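Local coordinates for VgrG protein (Vibrio cholerae, PDB 4DTH) that carries an actin cross-linking toxin domain that binds ATP and magnesium, probably using ATP to join actin monomers covalently, at residues A[108-112]-A[361-366]; A[194-200]-A[275-279]; A[218-224]-A[289-294]. One frame throughout, in Å; residues are numbered along the deposited sequence.

Contact 1 of 3, residues A[108-112]-A[361-366]; sequences KQAML and SYLPKT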
ATOM      1  N   LYS A 108      16.722   4.107  -3.343  1.00 19.78           N
ATOM      2  CA  LYS A 108      16.699   4.330  -4.795  1.00 19.76           C
ATOM      3  C   LYS A 108      17.930   3.715  -5.450  1.00 22.89           C
ATOM      4  O   LYS A 108      17.807   2.999  -6.443  1.00 21.10           O
ATOM      5  CB  LYS A 108      16.635   5.831  -5.100  1.00 22.06           C
ATOM      6  CG  LYS A 108      15.274   6.474  -4.768  1.00 23.35           C
ATOM      7  CD  LYS A 108      15.397   8.002  -4.625  1.00 28.58           C
ATOM      8  CE  LYS A 108      15.831   8.678  -5.915  1.00 28.00           C
ATOM      9  NZ  LYS A 108      15.920  10.155  -5.761  1.00 27.66           N
ATOM     10  N   GLN A 109      19.119   3.988  -4.874  1.00 20.16           N
ATOM     11  CA  GLN A 109      20.387   3.475  -5.395  1.00 20.15           C
ATOM     12  C   GLN A 109      20.460   1.947  -5.342  1.00 22.63           C
ATOM     13  O   GLN A 109      20.916   1.318  -6.313  1.00 21.21           O
ATOM     14  CB  GLN A 109      21.572   4.141  -4.676  1.00 21.59           C
ATOM     15  CG  GLN A 109      21.739   5.599  -5.115  1.00 37.42           C
ATOM     16  CD  GLN A 109      22.707   6.369  -4.257  1.00 72.87           C
ATOM     17  OE1 GLN A 109      22.389   6.793  -3.142  1.00 71.59           O
ATOM     18  NE2 GLN A 109      23.888   6.629  -4.789  1.00 72.26           N
ATOM     19  N   ALA A 110      19.986   1.345  -4.221  1.00 19.38           N
ATOM     20  CA  ALA A 110      19.985  -0.116  -4.056  1.00 18.99           C
ATOM     21  C   ALA A 110      19.048  -0.784  -5.065  1.00 21.75           C
ATOM     22  O   ALA A 110      19.379  -1.840  -5.599  1.00 20.75           O
ATOM     23  CB  ALA A 110      19.583  -0.486  -2.639  1.00 19.62           C
ATOM     24  N   MET A 111      17.894  -0.152  -5.353  1.00 17.87           N
ATOM     25  CA  MET A 111      16.957  -0.689  -6.345  1.00 16.50           C
ATOM     26  C   MET A 111      17.544  -0.622  -7.744  1.00 20.72           C
ATOM     27  O   MET A 111      17.428  -1.597  -8.494  1.00 20.14           O
ATOM     28  CB  MET A 111      15.624   0.047  -6.282  1.00 17.86           C
ATOM     29  CG  MET A 111      14.801  -0.360  -5.083  1.00 19.81           C
ATOM     30  SD  MET A 111      13.145   0.325  -5.168  1.00 22.38           S
ATOM     31  CE  MET A 111      12.463  -0.316  -3.623  1.00 19.01           C
ATOM     32  N   LEU A 112      18.202   0.501  -8.085  1.00 19.00           N
ATOM     33  CA  LEU A 112      18.842   0.658  -9.397  1.00 19.34           C
ATOM     34  C   LEU A 112      19.992  -0.324  -9.549  1.00 21.69           C
ATOM     35  O   LEU A 112      20.130  -0.927 -10.617  1.00 20.27           O
ATOM     36  CB  LEU A 112      19.302   2.096  -9.654  1.00 19.80           C
ATOM     37  CG  LEU A 112      18.179   3.118  -9.858  1.00 24.58           C
ATOM     38  CD1 LEU A 112      18.701   4.528  -9.659  1.00 25.52           C
ATOM     39  CD2 LEU A 112      17.502   2.953 -11.228  1.00 26.57           C
ATOM     40  N   SER A 361      10.658  12.471  -6.241  1.00 25.71           N
ATOM     41  CA  SER A 361      12.042  12.416  -5.774  1.00 25.41           C
ATOM     42  C   SER A 361      12.327  11.175  -4.898  1.00 27.62           C
ATOM     43  O   SER A 361      13.491  10.815  -4.720  1.00 27.04           O
ATOM     44  CB  SER A 361      12.408  13.700  -5.034  1.00 28.62           C
ATOM     45  OG  SER A 361      11.612  13.852  -3.869  1.00 38.09           O
ATOM     46  N   TYR A 362      11.272  10.516  -4.361  1.00 22.68           N
ATOM     47  CA  TYR A 362      11.412   9.323  -3.514  1.00 21.40           C
ATOM     48  C   TYR A 362      11.546   8.043  -4.353  1.00 23.46           C
ATOM     49  O   TYR A 362      11.858   6.983  -3.812  1.00 22.85           O
ATOM     50  CB  TYR A 362      10.193   9.196  -2.577  1.00 22.40           C
ATOM     51  CG  TYR A 362      10.124  10.287  -1.526  1.00 23.80           C
ATOM     52  CD1 TYR A 362      10.768  10.142  -0.301  1.00 25.44           C
ATOM     53  CD2 TYR A 362       9.408  11.459  -1.754  1.00 25.23           C
ATOM     54  CE1 TYR A 362      10.719  11.146   0.667  1.00 25.56           C
ATOM     55  CE2 TYR A 362       9.341  12.468  -0.788  1.00 26.61           C
ATOM     56  CZ  TYR A 362       9.998  12.304   0.421  1.00 31.51           C
ATOM     57  OH  TYR A 362       9.952  13.288   1.378  1.00 29.42           O
ATOM     58  N   LEU A 363      11.270   8.138  -5.663  1.00 19.68           N
ATOM     59  CA  LEU A 363      11.246   6.975  -6.541  1.00 19.08           C
ATOM     60  C   LEU A 363      12.486   6.848  -7.424  1.00 24.00           C
ATOM     61  O   LEU A 363      12.949   7.848  -7.982  1.00 23.99           O
ATOM     62  CB  LEU A 363       9.957   6.981  -7.399  1.00 19.02           C
ATOM     63  CG  LEU A 363       8.638   6.451  -6.769  1.00 22.42           C
ATOM     64  CD1 LEU A 363       8.704   4.955  -6.437  1.00 22.40           C
ATOM     65  CD2 LEU A 363       8.199   7.270  -5.558  1.00 23.48           C
ATOM     66  N   PRO A 364      13.030   5.621  -7.568  1.00 21.15           N
ATOM     67  CA  PRO A 364      14.189   5.440  -8.456  1.00 21.48           C
ATOM     68  C   PRO A 364      13.786   5.562  -9.920  1.00 26.62           C
ATOM     69  O   PRO A 364      12.664   5.198 -10.295  1.00 24.85           O
ATOM     70  CB  PRO A 364      14.680   4.031  -8.124  1.00 23.10           C
ATOM     71  CG  PRO A 364      13.472   3.311  -7.629  1.00 26.45           C
ATOM     72  CD  PRO A 364      12.577   4.335  -6.988  1.00 21.96           C
ATOM     73  N   LYS A 365      14.698   6.096 -10.740  1.00 25.81           N
ATOM     74  CA  LYS A 365      14.456   6.301 -12.169  1.00 26.51           C
ATOM     75  C   LYS A 365      15.530   5.569 -12.967  1.00 30.94           C
ATOM     76  O   LYS A 365      16.710   5.830 -12.734  1.00 30.41           O
ATOM     77  CB  LYS A 365      14.477   7.820 -12.518  1.00 30.34           C
ATOM     78  CG  LYS A 365      14.245   8.790 -11.337  1.00 53.85           C
ATOM     79  CD  LYS A 365      15.560   9.413 -10.771  1.00 65.31           C
ATOM     80  CE  LYS A 365      15.332  10.244  -9.519  1.00 71.05           C
ATOM     81  NZ  LYS A 365      16.594  10.870  -9.028  1.00 76.08           N
ATOM     82  N   THR A 366      15.138   4.664 -13.913  1.00 28.29           N
ATOM     83  CA  THR A 366      16.112   3.953 -14.760  1.00 28.48           C
ATOM     84  C   THR A 366      16.879   4.995 -15.606  1.00 34.74           C
ATOM     85  O   THR A 366      16.263   5.861 -16.223  1.00 34.02           O
ATOM     86  CB  THR A 366      15.433   2.917 -15.691  1.00 34.10           C
ATOM     87  OG1 THR A 366      14.802   1.905 -14.920  1.00 27.83           O
ATOM     88  CG2 THR A 366      16.421   2.246 -16.658  1.00 33.96           C
TER

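Contact 2 of 3, residues A[194-200]-A[275-279]; sequences LLESAPW and WEILP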
ATOM      1  N   LEU A 194      -0.740  17.592   1.407  1.00 24.56           N
ATOM      2  CA  LEU A 194      -0.807  16.750   0.218  1.00 23.75           C
ATOM      3  C   LEU A 194      -1.928  15.694   0.402  1.00 26.61           C
ATOM      4  O   LEU A 194      -2.738  15.489  -0.503  1.00 26.12           O
ATOM      5  CB  LEU A 194       0.558  16.065  -0.030  1.00 23.89           C
ATOM      6  CG  LEU A 194       0.648  15.139  -1.238  1.00 28.38           C
ATOM      7  CD1 LEU A 194       0.470  15.910  -2.548  1.00 28.51           C
ATOM      8  CD2 LEU A 194       1.974  14.384  -1.243  1.00 31.97           C
ATOM      9  N   LEU A 195      -1.984  15.056   1.590  1.00 22.44           N
ATOM     10  CA  LEU A 195      -3.002  14.039   1.897  1.00 21.12           C
ATOM     11  C   LEU A 195      -4.399  14.634   1.956  1.00 24.60           C
ATOM     12  O   LEU A 195      -5.349  14.018   1.467  1.00 24.02           O
ATOM     13  CB  LEU A 195      -2.683  13.318   3.212  1.00 20.48           C
ATOM     14  CG  LEU A 195      -1.441  12.420   3.204  1.00 23.78           C
ATOM     15  CD1 LEU A 195      -1.108  11.997   4.590  1.00 23.53           C
ATOM     16  CD2 LEU A 195      -1.621  11.207   2.283  1.00 25.43           C
ATOM     17  N   GLU A 196      -4.522  15.833   2.535  1.00 22.57           N
ATOM     18  CA  GLU A 196      -5.801  16.536   2.645  1.00 22.17           C
ATOM     19  C   GLU A 196      -6.341  16.995   1.290  1.00 27.38           C
ATOM     20  O   GLU A 196      -7.540  17.271   1.165  1.00 26.84           O
ATOM     21  CB  GLU A 196      -5.695  17.705   3.620  1.00 23.27           C
ATOM     22  CG  GLU A 196      -5.595  17.273   5.072  1.00 27.40           C
ATOM     23  CD  GLU A 196      -5.045  18.355   5.977  1.00 35.42           C
ATOM     24  OE1 GLU A 196      -5.115  19.544   5.593  1.00 29.91           O
ATOM     25  OE2 GLU A 196      -4.550  18.015   7.072  1.00 26.33           O
ATOM     26  N   SER A 197      -5.467  17.041   0.268  1.00 24.64           N
ATOM     27  CA  SER A 197      -5.870  17.401  -1.093  1.00 25.18           C
ATOM     28  C   SER A 197      -6.566  16.236  -1.815  1.00 28.97           C
ATOM     29  O   SER A 197      -7.069  16.437  -2.925  1.00 28.91           O
ATOM     30  CB  SER A 197      -4.685  17.931  -1.898  1.00 30.39           C
ATOM     31  OG  SER A 197      -3.850  16.876  -2.347  1.00 41.62           O
ATOM     32  N   ALA A 198      -6.626  15.028  -1.188  1.00 23.53           N
ATOM     33  CA  ALA A 198      -7.312  13.865  -1.775  1.00 23.24           C
ATOM     34  C   ALA A 198      -8.745  14.297  -2.140  1.00 25.57           C
ATOM     35  O   ALA A 198      -9.378  15.001  -1.345  1.00 23.37           O
ATOM     36  CB  ALA A 198      -7.346  12.708  -0.789  1.00 23.64           C
ATOM     37  N   PRO A 199      -9.226  13.987  -3.366  1.00 24.99           N
ATOM     38  CA  PRO A 199     -10.566  14.471  -3.775  1.00 25.17           C
ATOM     39  C   PRO A 199     -11.705  14.033  -2.862  1.00 27.58           C
ATOM     40  O   PRO A 199     -12.670  14.779  -2.682  1.00 27.55           O
ATOM     41  CB  PRO A 199     -10.740  13.910  -5.188  1.00 27.65           C
ATOM     42  CG  PRO A 199      -9.378  13.576  -5.653  1.00 33.03           C
ATOM     43  CD  PRO A 199      -8.580  13.209  -4.441  1.00 28.00           C
ATOM     44  N   TRP A 200     -11.573  12.837  -2.263  1.00 23.18           N
ATOM     45  CA  TRP A 200     -12.584  12.292  -1.358  1.00 22.70           C
ATOM     46  C   TRP A 200     -12.639  12.994  -0.010  1.00 23.71           C
ATOM     47  O   TRP A 200     -13.651  12.882   0.675  1.00 22.77           O
ATOM     48  CB  TRP A 200     -12.397  10.779  -1.174  1.00 21.22           C
ATOM     49  CG  TRP A 200     -11.032  10.368  -0.702  1.00 22.07           C
ATOM     50  CD1 TRP A 200     -10.006   9.906  -1.471  1.00 24.38           C
ATOM     51  CD2 TRP A 200     -10.557  10.363   0.653  1.00 21.68           C
ATOM     52  NE1 TRP A 200      -8.915   9.619  -0.683  1.00 23.86           N
ATOM     53  CE2 TRP A 200      -9.222   9.898   0.625  1.00 25.28           C
ATOM     54  CE3 TRP A 200     -11.128  10.708   1.892  1.00 23.25           C
ATOM     55  CZ2 TRP A 200      -8.445   9.780   1.787  1.00 24.79           C
ATOM     56  CZ3 TRP A 200     -10.357  10.592   3.040  1.00 24.64           C
ATOM     57  CH2 TRP A 200      -9.032  10.138   2.982  1.00 25.15           C
ATOM     58  N   TRP A 275      -9.933   5.976  -5.636  1.00 20.03           N
ATOM     59  CA  TRP A 275      -9.617   6.714  -4.408  1.00 19.46           C
ATOM     60  C   TRP A 275      -8.505   7.747  -4.681  1.00 23.02           C
ATOM     61  O   TRP A 275      -8.497   8.804  -4.045  1.00 22.25           O
ATOM     62  CB  TRP A 275      -9.133   5.768  -3.296  1.00 18.46           C
ATOM     63  CG  TRP A 275     -10.232   5.009  -2.620  1.00 18.90           C
ATOM     64  CD1 TRP A 275     -10.700   3.774  -2.954  1.00 20.99           C
ATOM     65  CD2 TRP A 275     -10.963   5.416  -1.455  1.00 18.32           C
ATOM     66  NE1 TRP A 275     -11.669   3.378  -2.063  1.00 19.92           N
ATOM     67  CE2 TRP A 275     -11.885   4.386  -1.160  1.00 21.18           C
ATOM     68  CE3 TRP A 275     -10.970   6.580  -0.662  1.00 19.31           C
ATOM     69  CZ2 TRP A 275     -12.801   4.477  -0.105  1.00 19.98           C
ATOM     70  CZ3 TRP A 275     -11.860   6.658   0.403  1.00 20.28           C
ATOM     71  CH2 TRP A 275     -12.763   5.617   0.673  1.00 20.52           C
ATOM     72  N   GLU A 276      -7.547   7.410  -5.592  1.00 20.72           N
ATOM     73  CA  GLU A 276      -6.339   8.183  -5.980  1.00 21.08           C
ATOM     74  C   GLU A 276      -5.300   8.120  -4.852  1.00 23.89           C
ATOM     75  O   GLU A 276      -4.186   7.637  -5.055  1.00 22.72           O
ATOM     76  CB  GLU A 276      -6.657   9.634  -6.382  1.00 23.07           C
ATOM     77  CG  GLU A 276      -7.544   9.731  -7.617  1.00 30.11           C
ATOM     78  CD  GLU A 276      -7.854  11.142  -8.075  1.00 42.43           C
ATOM     79  OE1 GLU A 276      -8.907  11.325  -8.725  1.00 42.37           O
ATOM     80  OE2 GLU A 276      -7.059  12.065  -7.780  1.00 35.08           O
ATOM     81  N   ILE A 277      -5.683   8.606  -3.671  1.00 20.50           N
ATOM     82  CA  ILE A 277      -4.923   8.524  -2.432  1.00 19.88           C
ATOM     83  C   ILE A 277      -5.755   7.528  -1.617  1.00 22.87           C
ATOM     84  O   ILE A 277      -6.831   7.859  -1.103  1.00 21.56           O
ATOM     85  CB  ILE A 277      -4.731   9.903  -1.746  1.00 22.52           C
ATOM     86  CG1 ILE A 277      -3.918  10.845  -2.668  1.00 22.20           C
ATOM     87  CG2 ILE A 277      -4.038   9.728  -0.388  1.00 22.85           C
ATOM     88  CD1 ILE A 277      -3.854  12.337  -2.252  1.00 23.97           C
ATOM     89  N   LEU A 278      -5.282   6.289  -1.579  1.00 19.34           N
ATOM     90  CA  LEU A 278      -6.007   5.184  -0.965  1.00 18.22           C
ATOM     91  C   LEU A 278      -5.720   4.993   0.529  1.00 20.83           C
ATOM     92  O   LEU A 278      -4.592   4.656   0.885  1.00 20.00           O
ATOM     93  CB  LEU A 278      -5.684   3.882  -1.738  1.00 18.66           C
ATOM     94  CG  LEU A 278      -6.289   2.572  -1.226  1.00 22.65           C
ATOM     95  CD1 LEU A 278      -7.800   2.536  -1.431  1.00 22.48           C
ATOM     96  CD2 LEU A 278      -5.625   1.367  -1.905  1.00 22.15           C
ATOM     97  N   PRO A 279      -6.732   5.141   1.417  1.00 18.01           N
ATOM     98  CA  PRO A 279      -6.499   4.838   2.842  1.00 17.48           C
ATOM     99  C   PRO A 279      -6.050   3.377   3.008  1.00 21.21           C
ATOM    100  O   PRO A 279      -6.622   2.476   2.378  1.00 21.12           O
ATOM    101  CB  PRO A 279      -7.873   5.071   3.475  1.00 18.64           C
ATOM    102  CG  PRO A 279      -8.557   6.055   2.529  1.00 22.67           C
ATOM    103  CD  PRO A 279      -8.132   5.544   1.180  1.00 19.02           C
TER

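Contact 3 of 3, residues A[218-224]-A[289-294]; sequences LDDKELA and ILSKSD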
ATOM      1  N   LEU A 218     -17.263  18.762  24.681  1.00 41.71           N
ATOM      2  CA  LEU A 218     -16.340  17.750  24.176  1.00 40.31           C
ATOM      3  C   LEU A 218     -14.983  17.837  24.826  1.00 42.71           C
ATOM      4  O   LEU A 218     -14.486  18.938  25.081  1.00 42.14           O
ATOM      5  CB  LEU A 218     -16.240  17.787  22.639  1.00 39.64           C
ATOM      6  CG  LEU A 218     -17.540  17.494  21.866  1.00 43.77           C
ATOM      7  CD1 LEU A 218     -17.290  17.545  20.380  1.00 43.79           C
ATOM      8  CD2 LEU A 218     -18.131  16.122  22.239  1.00 45.58           C
ATOM      9  N   ASP A 219     -14.388  16.658  25.102  1.00 40.33           N
ATOM     10  CA  ASP A 219     -13.062  16.542  25.706  1.00 39.99           C
ATOM     11  C   ASP A 219     -12.014  17.246  24.849  1.00 41.95           C
ATOM     12  O   ASP A 219     -11.252  18.073  25.356  1.00 41.78           O
ATOM     13  CB  ASP A 219     -12.712  15.070  25.961  1.00 41.79           C
ATOM     14  CG  ASP A 219     -13.549  14.444  27.062  1.00 52.01           C
ATOM     15  OD1 ASP A 219     -13.655  15.050  28.168  1.00 54.75           O
ATOM     16  OD2 ASP A 219     -14.088  13.335  26.830  1.00 53.61           O
ATOM     17  N   ASP A 220     -12.054  16.982  23.524  1.00 36.22           N
ATOM     18  CA  ASP A 220     -11.174  17.628  22.569  1.00 34.85           C
ATOM     19  C   ASP A 220     -11.979  17.857  21.311  1.00 38.76           C
ATOM     20  O   ASP A 220     -12.026  16.989  20.435  1.00 37.35           O
ATOM     21  CB  ASP A 220      -9.918  16.773  22.306  1.00 35.60           C
ATOM     22  CG  ASP A 220      -8.776  17.526  21.648  1.00 40.43           C
ATOM     23  OD1 ASP A 220      -9.050  18.458  20.847  1.00 37.68           O
ATOM     24  OD2 ASP A 220      -7.610  17.158  21.889  1.00 47.08           O
ATOM     25  N   LYS A 221     -12.668  19.008  21.252  1.00 35.67           N
ATOM     26  CA  LYS A 221     -13.536  19.369  20.130  1.00 34.70           C
ATOM     27  C   LYS A 221     -12.868  19.463  18.752  1.00 37.37           C
ATOM     28  O   LYS A 221     -13.481  19.066  17.763  1.00 36.11           O
ATOM     29  CB  LYS A 221     -14.404  20.593  20.454  1.00 37.55           C
ATOM     30  CG  LYS A 221     -13.652  21.900  20.550  1.00 55.55           C
ATOM     31  CD  LYS A 221     -14.564  22.988  21.059  1.00 70.70           C
ATOM     32  CE  LYS A 221     -14.447  24.261  20.262  1.00 88.45           C
ATOM     33  NZ  LYS A 221     -13.131  24.925  20.453  1.00102.56           N
ATOM     34  N   GLU A 222     -11.612  19.949  18.697  1.00 34.36           N
ATOM     35  CA  GLU A 222     -10.882  20.079  17.435  1.00 34.71           C
ATOM     36  C   GLU A 222     -10.420  18.709  16.923  1.00 35.91           C
ATOM     37  O   GLU A 222     -10.492  18.453  15.717  1.00 34.52           O
ATOM     38  CB  GLU A 222      -9.713  21.071  17.553  1.00 37.12           C
ATOM     39  CG  GLU A 222     -10.170  22.449  18.016  1.00 56.25           C
ATOM     40  CD  GLU A 222     -10.078  23.567  17.005  1.00 91.71           C
ATOM     41  OE1 GLU A 222     -11.001  23.689  16.168  1.00 93.41           O
ATOM     42  OE2 GLU A 222      -9.113  24.361  17.084  1.00 92.02           O
ATOM     43  N   LEU A 223      -9.986  17.822  17.853  1.00 32.03           N
ATOM     44  CA  LEU A 223      -9.583  16.450  17.521  1.00 31.65           C
ATOM     45  C   LEU A 223     -10.835  15.681  17.053  1.00 32.69           C
ATOM     46  O   LEU A 223     -10.772  14.972  16.043  1.00 30.05           O
ATOM     47  CB  LEU A 223      -8.963  15.762  18.751  1.00 32.50           C
ATOM     48  CG  LEU A 223      -8.223  14.444  18.525  1.00 37.82           C
ATOM     49  CD1 LEU A 223      -6.975  14.647  17.699  1.00 38.25           C
ATOM     50  CD2 LEU A 223      -7.840  13.815  19.843  1.00 42.10           C
ATOM     51  N   ALA A 224     -11.978  15.864  17.762  1.00 27.88           N
ATOM     52  CA  ALA A 224     -13.248  15.226  17.396  1.00 26.98           C
ATOM     53  C   ALA A 224     -13.703  15.669  16.008  1.00 29.65           C
ATOM     54  O   ALA A 224     -14.100  14.815  15.217  1.00 27.86           O
ATOM     55  CB  ALA A 224     -14.325  15.532  18.426  1.00 27.83           C
ATOM     56  N   ILE A 289      -8.020   7.391  19.216  1.00 28.92           N
ATOM     57  CA  ILE A 289      -7.319   8.637  19.534  1.00 28.04           C
ATOM     58  C   ILE A 289      -8.188   9.596  20.357  1.00 33.08           C
ATOM     59  O   ILE A 289      -7.680  10.599  20.855  1.00 32.80           O
ATOM     60  CB  ILE A 289      -6.629   9.321  18.318  1.00 30.87           C
ATOM     61  CG1 ILE A 289      -7.620  10.132  17.444  1.00 30.64           C
ATOM     62  CG2 ILE A 289      -5.772   8.320  17.497  1.00 30.52           C
ATOM     63  CD1 ILE A 289      -6.965  11.066  16.440  1.00 34.32           C
ATOM     64  N   LEU A 290      -9.494   9.297  20.469  1.00 30.26           N
ATOM     65  CA  LEU A 290     -10.474  10.104  21.208  1.00 29.43           C
ATOM     66  C   LEU A 290     -10.869   9.432  22.523  1.00 35.10           C
ATOM     67  O   LEU A 290     -10.663   8.230  22.686  1.00 34.98           O
ATOM     68  CB  LEU A 290     -11.756  10.280  20.356  1.00 28.60           C
ATOM     69  CG  LEU A 290     -11.615  10.876  18.950  1.00 31.27           C
ATOM     70  CD1 LEU A 290     -12.889  10.675  18.148  1.00 30.91           C
ATOM     71  CD2 LEU A 290     -11.265  12.345  19.004  1.00 30.75           C
ATOM     72  N   SER A 291     -11.525  10.200  23.431  1.00 33.78           N
ATOM     73  CA  SER A 291     -12.073   9.658  24.676  1.00 33.34           C
ATOM     74  C   SER A 291     -13.317   8.853  24.288  1.00 38.23           C
ATOM     75  O   SER A 291     -13.861   9.098  23.209  1.00 37.58           O
ATOM     76  CB  SER A 291     -12.462  10.797  25.613  1.00 34.84           C
ATOM     77  OG  SER A 291     -13.465  11.626  25.039  1.00 35.92           O
ATOM     78  N   LYS A 292     -13.756   7.897  25.139  1.00 36.40           N
ATOM     79  CA  LYS A 292     -14.950   7.064  24.908  1.00 37.30           C
ATOM     80  C   LYS A 292     -16.156   7.976  24.562  1.00 40.97           C
ATOM     81  O   LYS A 292     -16.866   7.715  23.588  1.00 39.96           O
ATOM     82  CB  LYS A 292     -15.244   6.200  26.161  1.00 41.08           C
ATOM     83  CG  LYS A 292     -16.384   5.183  26.033  1.00 64.27           C
ATOM     84  CD  LYS A 292     -16.949   4.802  27.410  1.00 79.17           C
ATOM     85  CE  LYS A 292     -18.159   3.899  27.324  1.00 96.69           C
ATOM     86  NZ  LYS A 292     -19.039   4.033  28.519  1.00109.31           N
ATOM     87  N   SER A 293     -16.315   9.081  25.321  1.00 37.43           N
ATOM     88  CA  SER A 293     -17.375  10.080  25.163  1.00 36.74           C
ATOM     89  C   SER A 293     -17.323  10.814  23.809  1.00 38.08           C
ATOM     90  O   SER A 293     -18.347  10.878  23.123  1.00 37.11           O
ATOM     91  CB  SER A 293     -17.339  11.076  26.319  1.00 40.82           C
ATOM     92  OG  SER A 293     -18.379  12.029  26.193  1.00 51.18           O
ATOM     93  N   ASP A 294     -16.145  11.367  23.437  1.00 33.58           N
ATOM     94  CA  ASP A 294     -15.930  12.076  22.164  1.00 32.59           C
ATOM     95  C   ASP A 294     -16.151  11.158  20.964  1.00 34.57           C
ATOM     96  O   ASP A 294     -16.744  11.599  19.979  1.00 32.96           O
ATOM     97  CB  ASP A 294     -14.525  12.690  22.085  1.00 33.89           C
ATOM     98  CG  ASP A 294     -14.335  13.984  22.852  1.00 40.36           C
ATOM     99  OD1 ASP A 294     -15.224  14.334  23.665  1.00 40.95           O
ATOM    100  OD2 ASP A 294     -13.305  14.660  22.624  1.00 40.24           O
TER

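Contact 1 of 3, residues A[108-112]-A[361-366]
With CG anti to its carbonyl carbon (chi1 -71°) and a bend further out at chi3, Lys-108 is carried along the backbone of 361-364 until its ammonium reaches a carbonyl of that loop. NZ donates to Ser-361 O at 2.7 Å, tilted from the carbonyl plane. The same nitrogen forms a salt bridge with Glu-105, one helical turn earlier, which probably offsets the charge of Lys-365, whose NZ lies 3.4 Å from NZ of Lys-108. Length is what suits lysine here: its methylenes pack along the loop, CG being 3.6 Å from Tyr-362 O, while the charge ends beyond them.

Pro-364 is the apolar centre. Its CB lies 4.0 Å from CG of Leu-112, and its CG is 3.9 Å from SD of Met-111, whose chain is extended beyond CG. Leu-112 also sets CD2 3.3 Å from Lys-365 O. Proline's compact ring, whose backbone nitrogen carries no hydrogen, offers the helix an apolar surface; strand 24-30 meets it through Ile-27 and Asn-29. The arrangement is a C-terminal loop laid across helix 101-124 of the actin cross-linking domain, with the side chain of Met-111 about 8 Å from the bound ATP.

Contact 2 of 3, residues A[194-200]-A[275-279]
Trp-200 and Trp-275 meet as a T-shaped (edge-to-face) pair where the turn after helix 190-196 packs on the short strand 277-279 of the actin cross-linking domain. The six-membered ring of Trp-275 directs its edge at a face of the five-membered ring of Trp-200, with centroids 4.9 Å apart and planes at 76°. CE3 of Trp-275 comes within 3.6 Å of CD1 of Trp-200. Ala-198 CB lies over the opposite face of Trp-200, where a small methyl fits between the indole and Ile-277. The Trp-200 side chain thus stands between two apolar partners, reached with CG lodged between its backbone N and carbonyl carbon (chi1 55°).

Ile-277 runs its branches the other way, toward helix 190-196 and the turn that follows it: CD1 is 3.8 Å from Ala-198 CB, and CG2 is 3.9 Å from CD2 of Leu-195; the Leu-195 and Ile-277 side chains cross at about a right angle. A beta-branched residue suits this strand position because its two arms reach different neighbours; Phe-352 of strand 343-352 touches it as well. On the solvent-exposed side, Pro-199 sets CG 3.5 Å from OE2 of Glu-276, the residue whose positive phi lets the chain leave helix 269-275 and enter the strand. Pro-279 slides past the benzo side of Trp-200, CG to CZ2, while Lys-237 of helix 221-245 touches both indoles.

Trp-200 brings a polar NE1 into this buried site, and Ile-277 satisfies it: NE1 donates to Ile-277 O at 2.8 Å, with an N-H...O angle of 149°; the donor lies in the carbonyl plane of Ile-277, while the oxygen sits somewhat out of the indole plane.

Contact 3 of 3, residues A[218-224]-A[289-294]
Asp-294 lays its carboxylate against the backbone of Leu-218, Asp-219 and Asp-220, in the turn that leads into helix 221-245. Two helix starts meet here, each with its own N-cap: Asp-220 caps helix 221-245 and Ser-291 caps helix 292-307. The carboxylate bridges them as a fork. OD1 accepts from Asp-219 N at 2.9 Å and OD2 from Asp-220 N at 2.8 Å, both through syn lone pairs, so two bonds hold the group and limit its rotation. An aspartate suits the place because its short chain presents both oxygens to successive N-H groups.

Ser-291 does double duty. Its OG, between the backbone N and the carbonyl carbon (chi1 61°), accepts from Asp-294 N as a cap and donates to OD2 of Asp-219 at 2.6 Å, reaching that oxygen on its anti side. The two carboxylates are close, Asp-219 OD2 being 3.5 Å from Asp-294 OD1; these N-H and hydroxyl donors probably ease the repulsion.

Beside the polar cluster, Leu-223 packs on Ile-289 and Leu-290. Its CD1 meets CD1 of Ile-289, while the Leu-290 and Leu-223 side chains slide past each other in opposite directions. Branched aliphatic side chains suit this seam between the helix starts, since their methyls can reach several neighbours; Val-227 and Val-298 extend it. The tightest approach of Leu-290 is from its CD2, 3.7 Å from CG of Leu-223.

Overall arrangement
Contact 2 is the buried one, contact 1 is partly buried, and contact 3 lies at the surface, its centre about 29 Å from the chain centre. Chemistry follows place: contact 2 relies on aromatic and aliphatic packing with a single indole bond, contact 1 adds a lysine ammonium to a proline-centred patch, and contact 3 joins carboxylates and helix caps to an aliphatic seam. Helix 221-245 links contacts 2 and 3, beginning in contact 3 and touching both tryptophans of contact 2; their segments alternate along the chain. Contact 1 closes a long loop enclosing both. Contacts 1 and 2, centres about 24 Å apart, lie near the bound ATP, with nearest side chains about 8 and 10 Å from it, whereas contact 3 ties two helix starts far from the chain centre.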